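3-hexulose-6-phosphate synthase (Mycobacterium gastri, PDB 3AJX) is a synthase of the HUMPS family, a TIM-barrel enzyme whose assembly holds two chains and which carries a bound magnesium ion. Local coordinates at residues A[5-10]-A[17-22]; A[39-44]-A[58-63]; A[118-123]-A[129-134]. The protein carries 1 engineered substitution. All blocks are in the same frame, centred on the assembly; numbering follows the deposited sequence.

Interaction 1 of 3, residues A[5-10]-A[17-22]; sequences VAIDLL and ELAGKV
Turned so that CG stands opposite its own amide nitrogen (chi1 -179°), L18 sends its CD2 methyl from helix 12-22 onto I7 and L9. This is the first strand-helix pair of the TIM barrel, within the beta-alpha-beta unit 2-7, 12-22, 28-31. The short axes of strand 5-7 and helix 17-22 run nearly antiparallel, at 166°, and come no nearer than 10.1 Å, a separation bridged by aliphatic side chains.

I7 gives both branches to the same methyl: its CG1 lies 4.0 Å from L18 CD2 and its CG2 lies 4.1 Å from that atom. The two side chains run side by side with opposed directions. From the fully extended ethyl arm of I7 (chi2 -178°), CD1 continues past L18 to A19 CB at 4.2 Å. Inverse gamma turns centred on I7 and D8 bend the chain as the strand ends, and L9 then lies across L18 at about a right angle, with L9 CD1 4.0 Å from L18 CD2. One leucine methyl therefore serves both the strand and the turn that follows it.

A6 on the strand and D8 just after it point away from the helix, toward the barrel interior, and both touch E30, a residue of the magnesium site. Helix 187-190 also packs here, I189 on V5 and V22 and Y190 on L18. On the exposed side of helix 12-22, E17 and K21, one turn apart, form a salt bridge, weak as a hydrogen bond, with K21 NZ 3.4 Å from E17 OE1. At the start of the strand segment the packing ends with V5 CG1 meeting V22 CG2 at 4.2 Å.

Interaction 2 of 3, residues A[39-44]-A[58-63]; sequences EGLSVI and ADMKTM. With MG (magnesium ion), chain F.
I44 and A58 face each other directly: both CB atoms point across the contact, and the extended ethyl arm of I44 sets CD1 against A58 CB at 3.6 Å. L41 and M60 meet differently. Each starts off to one side and only its end turns inward, M60 through a chain bent at every torsion (chi3 -84°), until L41 CD2 and M60 CE lie 4.3 Å apart. I36 of helix 33-39 packs on both A58 and M60, and M60 also touches A73 of helix 66-75.

In the TIM barrel this joins L41 and the start of helix 42-50 to the outer side of strand 55-62, the third strand, whose inner side carries the metal site. There D59 points the other way from A58 and M60 and binds the magnesium ion through OD2 at 2.1 Å; E30 belongs to the same site, and water molecules also coordinate the ion. K61, its chain bent at the last torsion (chi4 63°), brings NZ to 2.8 Å from D59 OD2 in a salt bridge, so one carboxylate oxygen serves metal and ammonium together. The other, D59 OD1, is hydrogen-bonded to T82 OG1; with both oxygens held, the rotation of the carboxylate is probably restricted.

Interaction 3 of 3, residues A[118-123]-A[129-134]; sequences TRAQEV and KFVEMH
V131 points its CB from strand 130-134 toward helix 116-125 and divides there between two helical residues. CG1, set opposite the carbonyl carbon (chi1 -63°), runs to V123, where V131 CG1 and V123 CG2 close to 3.6 Å with the two side chains set obliquely. The same methyl also reaches the helix backbone, V131 CG1 lying 4.2 Å from A120 CA. The second branch ends on the alanine methyl, with V131 CG2 4.0 Å from A120 CB. Two residues further along the strand, M133 starts to one side, bends at chi2 and comes back with its end, so that M133 CE sits 4.1 Å from A120 CB. A120 is thus met by a valine branch and a thioether methyl.

The elements are those of the TIM-barrel unit 105-109, 116-125, 130-134, in which the helix returns antiparallel to the strand that follows it. The axes of segments 118-123 and 130-134 make 159° and approach to 8.9 Å, a close spacing suited to the small A120 at the interface.

Behind V123 the character changes. Its CG1 lies 3.5 Å above the guanidinium plane of R119, displaced toward the edge of the group. That guanidinium is held by several partners: R119 NH1 donates to E122 OE1 at 3.1 Å within a salt bridge; the oxygen offers its anti lone pair and lies 17° out of the guanidinium plane, while NH2 forms a salt bridge with D89 and NE bonds to the carbonyl of G85. On the barrel side of the strand, H134 ND1 is hydrogen-bonded to D109 OD2. Helix and strand themselves meet entirely through buried hydrocarbon and a methionine methyl, which implies that this interface is held by shape and close packing, the directional bonds lying at its flanks.

How the interactions relate
All three interactions lie on one closed eight-stranded barrel, on its first, third and sixth strands. Interactions 1 and 2 have centres 14 Å apart and touch where L10 O meets E39 CG at 4.1 Å. Interactions 2 and 3, with centres about 20 Å apart, touch inside the barrel, K61 NZ lying 4.1 Å from H134 CE1; D109, the partner of H134, also forms a long, weak ion pair with K61. Interactions 1 and 3 are on opposite sides of the chain's centre, 25 Å between centres. Interaction 2 supplies D59 of the magnesium site, which E30 shares, while the nearest side-chain atoms of I7 and M133 are about 9 Å and 11 Å from the ion.

Interaction 1 of 3, residues A[5-10]-A[17-22]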
# COMPACT_ATOMS: atom_id res chain seq x y z
N VAL A 5 11.22 -13.96 -8.08
CA VAL A 5 9.92 -14.62 -7.97
C VAL A 5 9.00 -13.77 -7.09
O VAL A 5 9.35 -13.42 -5.96
CB VAL A 5 10.03 -16.05 -7.37
CG1 VAL A 5 10.72 -16.02 -6.02
CG2 VAL A 5 8.63 -16.65 -7.23
N ALA A 6 7.85 -13.40 -7.63
CA ALA A 6 6.89 -12.60 -6.88
C ALA A 6 5.90 -13.54 -6.20
O ALA A 6 4.99 -14.07 -6.85
CB ALA A 6 6.15 -11.64 -7.82
N ILE A 7 6.09 -13.76 -4.91
CA ILE A 7 5.21 -14.64 -4.15
C ILE A 7 3.98 -13.84 -3.70
O ILE A 7 3.93 -13.31 -2.59
CB ILE A 7 5.92 -15.24 -2.92
CG1 ILE A 7 7.17 -16.00 -3.37
CG2 ILE A 7 4.98 -16.19 -2.19
CD1 ILE A 7 7.93 -16.68 -2.25
N ASP A 8 2.99 -13.76 -4.59
CA ASP A 8 1.77 -13.03 -4.31
C ASP A 8 0.70 -13.96 -3.77
O ASP A 8 -0.41 -14.02 -4.29
CB ASP A 8 1.29 -12.33 -5.59
CG ASP A 8 2.19 -11.17 -5.98
OD1 ASP A 8 2.29 -10.86 -7.18
OD2 ASP A 8 2.78 -10.54 -5.07
N LEU A 9 1.06 -14.70 -2.72
CA LEU A 9 0.15 -15.65 -2.09
C LEU A 9 -0.40 -15.05 -0.79
O LEU A 9 -0.12 -13.89 -0.48
CB LEU A 9 0.88 -16.96 -1.81
CG LEU A 9 1.43 -17.64 -3.08
CD1 LEU A 9 2.14 -18.93 -2.71
CD2 LEU A 9 0.29 -17.91 -4.05
N LEU A 10 -1.17 -15.83 -0.03
CA LEU A 10 -1.77 -15.29 1.18
C LEU A 10 -1.38 -15.89 2.53
O LEU A 10 -1.93 -15.49 3.56
CB LEU A 10 -3.30 -15.33 1.05
CG LEU A 10 -3.89 -14.57 -0.14
CD1 LEU A 10 -5.40 -14.73 -0.15
CD2 LEU A 10 -3.51 -13.09 -0.06
N GLU A 17 6.71 -22.82 1.38
CA GLU A 17 6.72 -24.01 0.53
C GLU A 17 7.15 -23.65 -0.88
O GLU A 17 7.95 -24.36 -1.49
CB GLU A 17 5.34 -24.67 0.52
CG GLU A 17 5.24 -25.84 -0.45
CD GLU A 17 3.95 -26.63 -0.29
OE1 GLU A 17 3.68 -27.51 -1.14
OE2 GLU A 17 3.21 -26.37 0.69
N LEU A 18 6.62 -22.55 -1.41
CA LEU A 18 6.98 -22.12 -2.76
C LEU A 18 8.44 -21.72 -2.84
O LEU A 18 9.15 -22.13 -3.75
CB LEU A 18 6.10 -20.94 -3.20
CG LEU A 18 6.39 -20.43 -4.61
CD1 LEU A 18 6.17 -21.55 -5.62
CD2 LEU A 18 5.50 -19.24 -4.94
N ALA A 19 8.89 -20.92 -1.87
CA ALA A 19 10.28 -20.48 -1.85
C ALA A 19 11.22 -21.67 -1.81
O ALA A 19 12.29 -21.65 -2.42
CB ALA A 19 10.52 -19.58 -0.64
N GLY A 20 10.83 -22.72 -1.10
CA GLY A 20 11.67 -23.90 -1.01
C GLY A 20 11.85 -24.60 -2.35
O GLY A 20 12.91 -25.17 -2.62
N LYS A 21 10.81 -24.57 -3.18
CA LYS A 21 10.84 -25.22 -4.48
C LYS A 21 11.54 -24.43 -5.59
O LYS A 21 12.08 -25.02 -6.53
CB LYS A 21 9.42 -25.52 -4.95
CG LYS A 21 8.61 -26.39 -4.01
CD LYS A 21 7.22 -26.64 -4.59
CE LYS A 21 6.39 -27.50 -3.65
NZ LYS A 21 5.03 -27.76 -4.22
N VAL A 22 11.55 -23.10 -5.48
CA VAL A 22 12.16 -22.28 -6.52
C VAL A 22 13.41 -21.48 -6.15
O VAL A 22 14.06 -20.92 -7.03
CB VAL A 22 11.12 -21.27 -7.09
CG1 VAL A 22 9.86 -22.02 -7.52
CG2 VAL A 22 10.78 -20.21 -6.06

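Interaction 2 of 3, residues A[39-44]-A[58-63]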
# COMPACT_ATOMS: atom_id res chain seq x y z
N GLU A 39 -0.21 -11.60 6.45
CA GLU A 39 0.56 -12.13 7.58
C GLU A 39 1.35 -11.14 8.42
O GLU A 39 1.73 -11.46 9.55
CB GLU A 39 1.53 -13.19 7.04
CG GLU A 39 0.85 -14.36 6.35
CD GLU A 39 0.37 -15.42 7.32
OE1 GLU A 39 0.04 -15.08 8.47
OE2 GLU A 39 0.32 -16.60 6.92
N GLY A 40 1.62 -9.96 7.89
CA GLY A 40 2.40 -9.00 8.64
C GLY A 40 3.87 -9.25 8.35
O GLY A 40 4.21 -10.15 7.57
N LEU A 41 4.75 -8.48 8.98
CA LEU A 41 6.19 -8.58 8.77
C LEU A 41 6.83 -9.94 9.06
O LEU A 41 7.90 -10.24 8.54
CB LEU A 41 6.91 -7.50 9.59
CG LEU A 41 6.52 -6.05 9.28
CD1 LEU A 41 7.24 -5.12 10.23
CD2 LEU A 41 6.87 -5.72 7.83
N SER A 42 6.18 -10.77 9.88
CA SER A 42 6.74 -12.08 10.21
C SER A 42 6.99 -12.97 8.99
O SER A 42 7.86 -13.84 9.04
CB SER A 42 5.86 -12.82 11.22
OG SER A 42 4.56 -13.06 10.71
N VAL A 43 6.26 -12.76 7.90
CA VAL A 43 6.48 -13.60 6.73
C VAL A 43 7.85 -13.27 6.12
O VAL A 43 8.53 -14.14 5.58
CB VAL A 43 5.36 -13.43 5.67
CG1 VAL A 43 5.34 -12.01 5.12
CG2 VAL A 43 5.56 -14.44 4.55
N ILE A 44 8.26 -12.00 6.22
CA ILE A 44 9.55 -11.56 5.71
C ILE A 44 10.66 -12.24 6.51
O ILE A 44 11.62 -12.77 5.95
CB ILE A 44 9.73 -10.03 5.87
CG1 ILE A 44 8.71 -9.29 5.00
CG2 ILE A 44 11.15 -9.62 5.49
CD1 ILE A 44 8.68 -7.80 5.26
N ALA A 58 10.71 -7.07 0.00
CA ALA A 58 9.42 -6.86 0.67
C ALA A 58 8.63 -5.83 -0.12
O ALA A 58 9.00 -4.65 -0.15
CB ALA A 58 9.64 -6.38 2.11
N ASP A 59 7.56 -6.27 -0.78
CA ASP A 59 6.73 -5.39 -1.60
C ASP A 59 5.74 -4.60 -0.76
O ASP A 59 4.52 -4.81 -0.82
CB ASP A 59 5.98 -6.22 -2.65
CG ASP A 59 5.61 -5.41 -3.88
OD1 ASP A 59 5.76 -4.17 -3.85
OD2 ASP A 59 5.16 -6.01 -4.88
N MET A 60 6.27 -3.67 0.03
CA MET A 60 5.46 -2.84 0.91
C MET A 60 4.56 -1.86 0.14
O MET A 60 3.46 -1.56 0.59
CB MET A 60 6.37 -2.03 1.84
CG MET A 60 7.25 -2.86 2.77
SD MET A 60 6.31 -3.66 4.09
CE MET A 60 6.20 -2.33 5.31
N LYS A 61 5.04 -1.40 -1.01
CA LYS A 61 4.32 -0.42 -1.82
C LYS A 61 3.94 0.76 -0.93
O LYS A 61 2.81 1.25 -0.95
CB LYS A 61 3.06 -1.03 -2.45
CG LYS A 61 3.35 -1.86 -3.70
CD LYS A 61 2.06 -2.23 -4.42
CE LYS A 61 2.34 -3.04 -5.69
NZ LYS A 61 3.00 -4.34 -5.38
N THR A 62 4.91 1.22 -0.15
CA THR A 62 4.72 2.34 0.76
C THR A 62 4.22 3.60 0.07
O THR A 62 4.73 4.00 -0.98
CB THR A 62 6.02 2.64 1.50
OG1 THR A 62 6.43 1.48 2.22
CG2 THR A 62 5.84 3.81 2.46
N MET A 63 3.21 4.24 0.67
CA MET A 63 2.65 5.45 0.10
C MET A 63 2.87 6.65 1.03
O MET A 63 2.81 7.80 0.59
CB MET A 63 1.15 5.26 -0.14
CG MET A 63 0.46 6.43 -0.82
SD MET A 63 1.10 6.76 -2.48
CE MET A 63 0.56 8.46 -2.69
MG MG F . 5.43 -6.68 -6.85
O HOH W 1 4.05 -5.47 -7.72
O HOH W 2 6.43 -7.36 -7.89
O HOH W 3 6.55 -4.84 -6.87

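Interaction 3 of 3, residues A[118-123]-A[129-134]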
# COMPACT_ATOMS: atom_id res chain seq x y z
N THR A 118 9.98 9.33 -17.03
CA THR A 118 10.23 10.60 -16.37
C THR A 118 10.30 10.43 -14.86
O THR A 118 11.24 10.89 -14.21
CB THR A 118 9.14 11.63 -16.72
OG1 THR A 118 9.31 12.04 -18.08
CG2 THR A 118 9.23 12.86 -15.81
N ARG A 119 9.31 9.75 -14.29
CA ARG A 119 9.30 9.55 -12.85
C ARG A 119 10.51 8.74 -12.41
O ARG A 119 11.07 8.99 -11.34
CB ARG A 119 8.00 8.87 -12.41
CG ARG A 119 7.83 8.79 -10.90
CD ARG A 119 8.04 10.14 -10.22
NE ARG A 119 7.73 10.09 -8.80
CZ ARG A 119 8.15 10.98 -7.90
NH1 ARG A 119 8.92 12.00 -8.27
NH2 ARG A 119 7.80 10.85 -6.62
N ALA A 120 10.93 7.79 -13.24
CA ALA A 120 12.09 6.96 -12.92
C ALA A 120 13.32 7.83 -12.67
O ALA A 120 14.05 7.63 -11.69
CB ALA A 120 12.37 5.98 -14.05
N GLN A 121 13.56 8.78 -13.56
CA GLN A 121 14.71 9.68 -13.44
C GLN A 121 14.61 10.51 -12.17
O GLN A 121 15.61 10.73 -11.49
CB GLN A 121 14.80 10.59 -14.66
CG GLN A 121 15.50 9.92 -15.83
CD GLN A 121 16.99 9.75 -15.59
OE1 GLN A 121 17.62 8.85 -16.14
NE2 GLN A 121 17.56 10.63 -14.77
N GLU A 122 13.40 10.98 -11.87
CA GLU A 122 13.20 11.78 -10.68
C GLU A 122 13.49 11.02 -9.39
O GLU A 122 14.17 11.53 -8.50
CB GLU A 122 11.77 12.32 -10.65
CG GLU A 122 11.53 13.40 -11.70
CD GLU A 122 10.07 13.77 -11.86
OE1 GLU A 122 9.24 13.28 -11.06
OE2 GLU A 122 9.76 14.56 -12.77
N VAL A 123 12.99 9.79 -9.29
CA VAL A 123 13.21 9.01 -8.07
C VAL A 123 14.63 8.45 -7.99
O VAL A 123 15.12 8.17 -6.90
CB VAL A 123 12.18 7.86 -7.93
CG1 VAL A 123 10.77 8.44 -8.01
CG2 VAL A 123 12.41 6.80 -8.98
N LYS A 129 17.54 2.41 -5.70
CA LYS A 129 18.54 1.51 -6.28
C LYS A 129 18.13 1.25 -7.73
O LYS A 129 18.94 1.38 -8.66
CB LYS A 129 18.60 0.20 -5.50
CG LYS A 129 19.07 0.37 -4.06
CD LYS A 129 20.46 0.99 -4.00
CE LYS A 129 20.92 1.20 -2.57
NZ LYS A 129 22.24 1.88 -2.52
N PHE A 130 16.88 0.87 -7.91
CA PHE A 130 16.33 0.67 -9.23
C PHE A 130 14.84 0.90 -9.17
O PHE A 130 14.28 1.08 -8.09
CB PHE A 130 16.66 -0.73 -9.82
CG PHE A 130 16.23 -1.90 -8.97
CD1 PHE A 130 17.05 -2.37 -7.95
CD2 PHE A 130 15.06 -2.60 -9.27
CE1 PHE A 130 16.72 -3.53 -7.24
CE2 PHE A 130 14.72 -3.76 -8.56
CZ PHE A 130 15.55 -4.23 -7.55
N VAL A 131 14.20 0.94 -10.33
CA VAL A 131 12.77 1.16 -10.38
C VAL A 131 12.13 -0.06 -11.01
O VAL A 131 12.78 -0.78 -11.76
CB VAL A 131 12.41 2.42 -11.21
CG1 VAL A 131 13.01 3.66 -10.56
CG2 VAL A 131 12.93 2.26 -12.63
N GLU A 132 10.87 -0.29 -10.69
CA GLU A 132 10.17 -1.43 -11.25
C GLU A 132 9.15 -0.95 -12.27
O GLU A 132 8.22 -0.22 -11.93
CB GLU A 132 9.48 -2.23 -10.14
CG GLU A 132 8.81 -3.51 -10.64
CD GLU A 132 8.27 -4.39 -9.52
OE1 GLU A 132 9.08 -4.93 -8.73
OE2 GLU A 132 7.04 -4.53 -9.42
N MET A 133 9.37 -1.33 -13.53
CA MET A 133 8.45 -0.98 -14.61
C MET A 133 7.41 -2.08 -14.41
O MET A 133 7.54 -3.19 -14.92
CB MET A 133 9.14 -1.09 -15.96
CG MET A 133 10.17 0.02 -16.17
SD MET A 133 9.44 1.65 -15.95
CE MET A 133 10.87 2.73 -16.14
N HIS A 134 6.40 -1.73 -13.64
CA HIS A 134 5.36 -2.66 -13.23
C HIS A 134 3.95 -2.43 -13.74
O HIS A 134 3.44 -1.31 -13.73
CB HIS A 134 5.36 -2.65 -11.69
CG HIS A 134 4.52 -3.71 -11.06
ND1 HIS A 134 4.26 -3.74 -9.71
CD2 HIS A 134 3.91 -4.80 -11.58
CE1 HIS A 134 3.52 -4.80 -9.43
NE2 HIS A 134 3.29 -5.46 -10.55